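Local coordinates for protein putative S-adenosylmethionine-dependent methyltransferase (Bacteroides thetaiotaomicron, PDB 1WYZ) that probably transfers methyl groups from S-adenosylmethionine to a substrate that is not established, at residues 124-129 with 199-204; 176-181 with 228-233. All coordinates share one frame; numbering follows the deposited sequence.

Contact 1. Residues 124-129 with 199-204; sequences IILSVM and ANITCE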
# COMPACT_ATOMS: atom_id res chain seq x y z
N ILE A 124 -5.56 0.34 1.52
CA ILE A 124 -4.73 0.91 2.56
C ILE A 124 -3.97 2.17 2.09
O ILE A 124 -4.12 3.22 2.71
CB ILE A 124 -3.74 -0.14 3.13
CG1 ILE A 124 -4.49 -1.07 4.07
CG2 ILE A 124 -2.62 0.54 3.92
CD1 ILE A 124 -5.39 -2.10 3.38
N ILE A 125 -3.19 2.08 1.01
CA ILE A 125 -2.44 3.27 0.56
C ILE A 125 -3.33 4.30 -0.15
O ILE A 125 -3.09 5.50 -0.05
CB ILE A 125 -1.26 2.94 -0.40
CG1 ILE A 125 -1.78 2.66 -1.80
CG2 ILE A 125 -0.46 1.75 0.13
CD1 ILE A 125 -0.73 2.75 -2.90
N LEU A 126 -4.35 3.83 -0.87
CA LEU A 126 -5.27 4.73 -1.55
C LEU A 126 -5.95 5.61 -0.49
O LEU A 126 -6.13 6.82 -0.69
CB LEU A 126 -6.31 3.94 -2.35
CG LEU A 126 -5.77 3.36 -3.67
CD1 LEU A 126 -6.75 2.34 -4.26
CD2 LEU A 126 -5.50 4.50 -4.66
N SER A 127 -6.31 5.00 0.64
CA SER A 127 -6.96 5.72 1.74
C SER A 127 -6.03 6.76 2.32
O SER A 127 -6.41 7.92 2.47
CB SER A 127 -7.38 4.76 2.86
OG SER A 127 -8.59 4.12 2.53
N VAL A 128 -4.83 6.35 2.68
CA VAL A 128 -3.87 7.29 3.23
C VAL A 128 -3.79 8.49 2.31
O VAL A 128 -3.81 9.63 2.76
CB VAL A 128 -2.47 6.65 3.35
CG1 VAL A 128 -1.44 7.72 3.67
CG2 VAL A 128 -2.48 5.58 4.44
N MSE A 129 -3.71 8.22 1.01
CA MSE A 129 -3.60 9.26 0.01
C MSE A 129 -4.75 10.26 0.02
O MSE A 129 -4.53 11.47 0.04
CB MSE A 129 -3.48 8.63 -1.38
CG MSE A 129 -2.15 7.94 -1.67
SE MSE A 129 -2.19 6.88 -3.31
CE MSE A 129 -2.75 8.28 -4.54
N ALA A 199 -15.22 4.66 2.01
CA ALA A 199 -16.09 3.58 1.55
C ALA A 199 -16.11 3.45 0.02
O ALA A 199 -16.02 4.44 -0.70
CB ALA A 199 -17.49 3.83 2.07
N ASN A 200 -16.24 2.21 -0.47
CA ASN A 200 -16.26 1.92 -1.90
C ASN A 200 -15.11 2.53 -2.66
O ASN A 200 -15.30 3.13 -3.72
CB ASN A 200 -17.55 2.41 -2.55
CG ASN A 200 -18.72 1.50 -2.26
OD1 ASN A 200 -18.59 0.27 -2.30
ND2 ASN A 200 -19.87 2.09 -1.98
N ILE A 201 -13.90 2.36 -2.14
CA ILE A 201 -12.71 2.90 -2.79
C ILE A 201 -12.57 2.27 -4.18
O ILE A 201 -12.62 1.05 -4.34
CB ILE A 201 -11.44 2.63 -1.91
CG1 ILE A 201 -11.66 3.21 -0.51
CG2 ILE A 201 -10.21 3.26 -2.55
CD1 ILE A 201 -10.68 2.72 0.55
N THR A 202 -12.39 3.14 -5.18
CA THR A 202 -12.25 2.78 -6.60
C THR A 202 -13.56 2.33 -7.28
O THR A 202 -13.59 2.14 -8.50
CB THR A 202 -11.18 1.68 -6.84
OG1 THR A 202 -11.71 0.40 -6.48
CG2 THR A 202 -9.93 1.96 -6.03
N CYS A 203 -14.63 2.15 -6.51
CA CYS A 203 -15.92 1.70 -7.07
C CYS A 203 -16.85 2.82 -7.52
O CYS A 203 -17.99 2.57 -7.91
CB CYS A 203 -16.65 0.83 -6.05
SG CYS A 203 -15.74 -0.65 -5.57
N GLU A 204 -16.36 4.05 -7.48
CA GLU A 204 -17.12 5.25 -7.87
C GLU A 204 -18.45 5.51 -7.17
O GLU A 204 -19.15 6.47 -7.49
CB GLU A 204 -17.28 5.31 -9.40
CG GLU A 204 -15.98 5.72 -10.09
CD GLU A 204 -15.22 6.80 -9.30
OE1 GLU A 204 -15.75 7.93 -9.18
OE2 GLU A 204 -14.11 6.51 -8.81

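Contact 2. Residues 176-181 with 228-233; sequences YRNHKM and CIFLLY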
# COMPACT_ATOMS: atom_id res chain seq x y z
N TYR A 176 -21.77 -5.07 7.97
CA TYR A 176 -22.85 -4.76 8.90
C TYR A 176 -22.45 -3.90 10.10
O TYR A 176 -23.17 -2.97 10.47
CB TYR A 176 -23.50 -6.06 9.39
CG TYR A 176 -25.01 -6.07 9.27
CD1 TYR A 176 -25.64 -5.76 8.07
CD2 TYR A 176 -25.80 -6.42 10.36
CE1 TYR A 176 -27.04 -5.78 7.95
CE2 TYR A 176 -27.20 -6.45 10.25
CZ TYR A 176 -27.81 -6.13 9.05
OH TYR A 176 -29.18 -6.15 8.94
N ARG A 177 -21.30 -4.21 10.70
CA ARG A 177 -20.79 -3.49 11.87
C ARG A 177 -20.38 -2.02 11.67
O ARG A 177 -20.03 -1.33 12.63
CB ARG A 177 -19.61 -4.26 12.45
CG ARG A 177 -19.95 -5.29 13.52
CD ARG A 177 -20.01 -4.63 14.89
NE ARG A 177 -20.28 -5.59 15.95
CZ ARG A 177 -20.32 -5.28 17.25
NH1 ARG A 177 -20.12 -4.03 17.64
NH2 ARG A 177 -20.57 -6.22 18.15
N ASN A 178 -20.43 -1.54 10.43
CA ASN A 178 -20.02 -0.18 10.11
C ASN A 178 -20.56 0.95 10.97
O ASN A 178 -19.80 1.68 11.60
CB ASN A 178 -20.34 0.14 8.65
CG ASN A 178 -19.14 -0.01 7.74
OD1 ASN A 178 -18.08 0.55 8.01
ND2 ASN A 178 -19.31 -0.76 6.66
N HIS A 179 -21.88 1.11 10.99
CA HIS A 179 -22.48 2.18 11.77
C HIS A 179 -22.21 2.05 13.26
O HIS A 179 -22.12 3.05 13.97
CB HIS A 179 -23.98 2.25 11.50
CG HIS A 179 -24.47 3.64 11.24
ND1 HIS A 179 -24.30 4.27 10.02
CD2 HIS A 179 -25.09 4.53 12.04
CE1 HIS A 179 -24.78 5.50 10.10
NE2 HIS A 179 -25.26 5.68 11.31
N LYS A 180 -22.09 0.82 13.75
CA LYS A 180 -21.82 0.63 15.17
C LYS A 180 -20.41 1.08 15.51
O LYS A 180 -20.13 1.50 16.63
CB LYS A 180 -22.02 -0.84 15.57
CG LYS A 180 -21.89 -1.09 17.08
CD LYS A 180 -22.96 -0.34 17.86
CE LYS A 180 -22.83 -0.59 19.36
NZ LYS A 180 -21.57 -0.02 19.92
N MSE A 181 -19.52 1.01 14.52
CA MSE A 181 -18.13 1.43 14.71
C MSE A 181 -18.04 2.95 14.79
O MSE A 181 -17.46 3.48 15.74
CB MSE A 181 -17.25 0.91 13.57
CG MSE A 181 -15.80 1.41 13.63
SE MSE A 181 -14.72 0.66 15.08
CE MSE A 181 -15.05 1.94 16.47
N CYS A 228 -15.85 -0.43 4.17
CA CYS A 228 -14.99 0.77 4.11
C CYS A 228 -13.82 0.67 5.10
O CYS A 228 -13.74 -0.28 5.88
CB CYS A 228 -15.80 2.02 4.44
SG CYS A 228 -16.53 2.01 6.08
N ILE A 229 -12.91 1.64 5.06
CA ILE A 229 -11.75 1.66 5.96
C ILE A 229 -11.79 2.92 6.80
O ILE A 229 -12.36 3.92 6.38
CB ILE A 229 -10.40 1.68 5.19
CG1 ILE A 229 -10.26 0.45 4.31
CG2 ILE A 229 -9.25 1.77 6.17
CD1 ILE A 229 -11.11 0.46 3.04
N PHE A 230 -11.16 2.89 7.97
CA PHE A 230 -11.13 4.06 8.84
C PHE A 230 -9.71 4.52 9.16
O PHE A 230 -8.82 3.70 9.38
CB PHE A 230 -11.89 3.77 10.14
CG PHE A 230 -13.35 3.49 9.93
CD1 PHE A 230 -14.19 4.46 9.39
CD2 PHE A 230 -13.89 2.24 10.27
CE1 PHE A 230 -15.55 4.19 9.18
CE2 PHE A 230 -15.26 1.96 10.06
CZ PHE A 230 -16.08 2.94 9.52
N LEU A 231 -9.51 5.83 9.17
CA LEU A 231 -8.20 6.39 9.48
C LEU A 231 -8.28 7.48 10.54
O LEU A 231 -9.06 8.42 10.42
CB LEU A 231 -7.55 6.98 8.23
CG LEU A 231 -7.32 6.07 7.03
CD1 LEU A 231 -8.65 5.87 6.29
CD2 LEU A 231 -6.27 6.69 6.09
N LEU A 232 -7.46 7.36 11.58
CA LEU A 232 -7.41 8.32 12.68
C LEU A 232 -6.09 9.10 12.65
O LEU A 232 -5.02 8.50 12.61
CB LEU A 232 -7.51 7.61 14.04
CG LEU A 232 -8.71 6.74 14.40
CD1 LEU A 232 -8.56 6.26 15.83
CD2 LEU A 232 -9.99 7.56 14.27
N TYR A 233 -6.17 10.43 12.67
CA TYR A 233 -4.97 11.26 12.68
C TYR A 233 -5.22 12.52 13.50
O TYR A 233 -6.34 12.71 13.97
CB TYR A 233 -4.50 11.57 11.27
CG TYR A 233 -3.04 11.97 11.24
CD1 TYR A 233 -2.08 11.19 11.89
CD2 TYR A 233 -2.63 13.15 10.63
CE1 TYR A 233 -0.73 11.59 11.94
CE2 TYR A 233 -1.30 13.56 10.67
CZ TYR A 233 -0.36 12.78 11.32
OH TYR A 233 0.95 13.21 11.37

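Contact 1. Residues 124-129 with 199-204
L126, S127, I201 and T202 carry this contact, and since none of them has a ring, amide or other flat group, branched aliphatic chains and a hydroxyl meet here without any stacked faces or edges. The residues belong to helix 123-131 and the loop after strand 194-199, where N200 to C203 form a type II beta turn. I201, at the turn's second position, sends both branches toward the helix. Its CG2 lies 4.0 Å from L126 CB, the two side chains sliding past each other in opposite directions. Its CD1 comes 3.2 Å from S127 OG, a buried hydroxyl taken up by the helix backbone at the S123 carbonyl; the small size of serine fits a place where I229 and L231 also crowd in. L126 also reaches T202, crossing it at about a right angle with CD1 3.7 Å from T202 CG2. That methyl faces the leucine because CG2 is anti to the carbonyl carbon, beside the backbone N. L126 also packs on P117 of the second subunit. The chemistry implies a buried apolar join, held by fit, with S127 OG bonded within its own helix and the backbone N and O of T202 bonded to E206 and Q19.

Contact 2. Residues 176-181 with 228-233
N178 and M181, on helix 178-188, face C228 and F230 of strand 228-233. The helix is the connection of a beta-alpha-beta crossover between the parallel strands 168-173 and 194-199, and strand 228-233 runs antiparallel between these two in the mixed sheet. The N178 amide stands nearly upright to the F230 ring, their planes 82° apart, and brings OD1 obliquely to within 3.5 Å of F230 CZ. The other end of the amide is held by its own chain, ND2 hydrogen bonding to the carbonyl of P175, three residues earlier, so asparagine suits this buried site as an amide whose N-H group holds that carbonyl. C228 SG sits beside the same amide, but the modelled closeness of SG to OD1 is doubtful. Replacing N178 with an alanine would probably leave the P175 carbonyl without its side-chain donor and open a gap beside F230 CZ. M181, a selenomethionine, runs past F230 in the opposite direction. With CG anti to the backbone N (chi1 175°), its first methylenes extend to the ring, and bends at chi2 and chi3 then lead the selenium end away. A flexible unbranched chain suits this place, where it must also pack on F171 and L155. I197 of strand 194-199 adds to the surroundings of the phenyl group. The nearest approach of the selenomethionine to the ring is made by M181 CG, 3.7 Å from F230 CE2.

Contacts 1 and 2 meet at strand 228-233, whose alternating side chains pack the sheet from both faces: C228 and F230 turn to helix 178-188, whereas I229 and L231 serve helix 123-131 and the turn after strand 194-199. The two centres are 13 Å apart, yet the groups touch directly. I201 CD1 lies 3.4 Å from I229 CD1, and V128 N is 3.7 Å from L231 CD2. A199, which ends strand 194-199 and leads into the turn of contact 1, also packs on C228. The second subunit reaches contact 1 but not contact 2, which lies within its own chain's fold. Both contacts are structural packing, and no substrate role can be read from them.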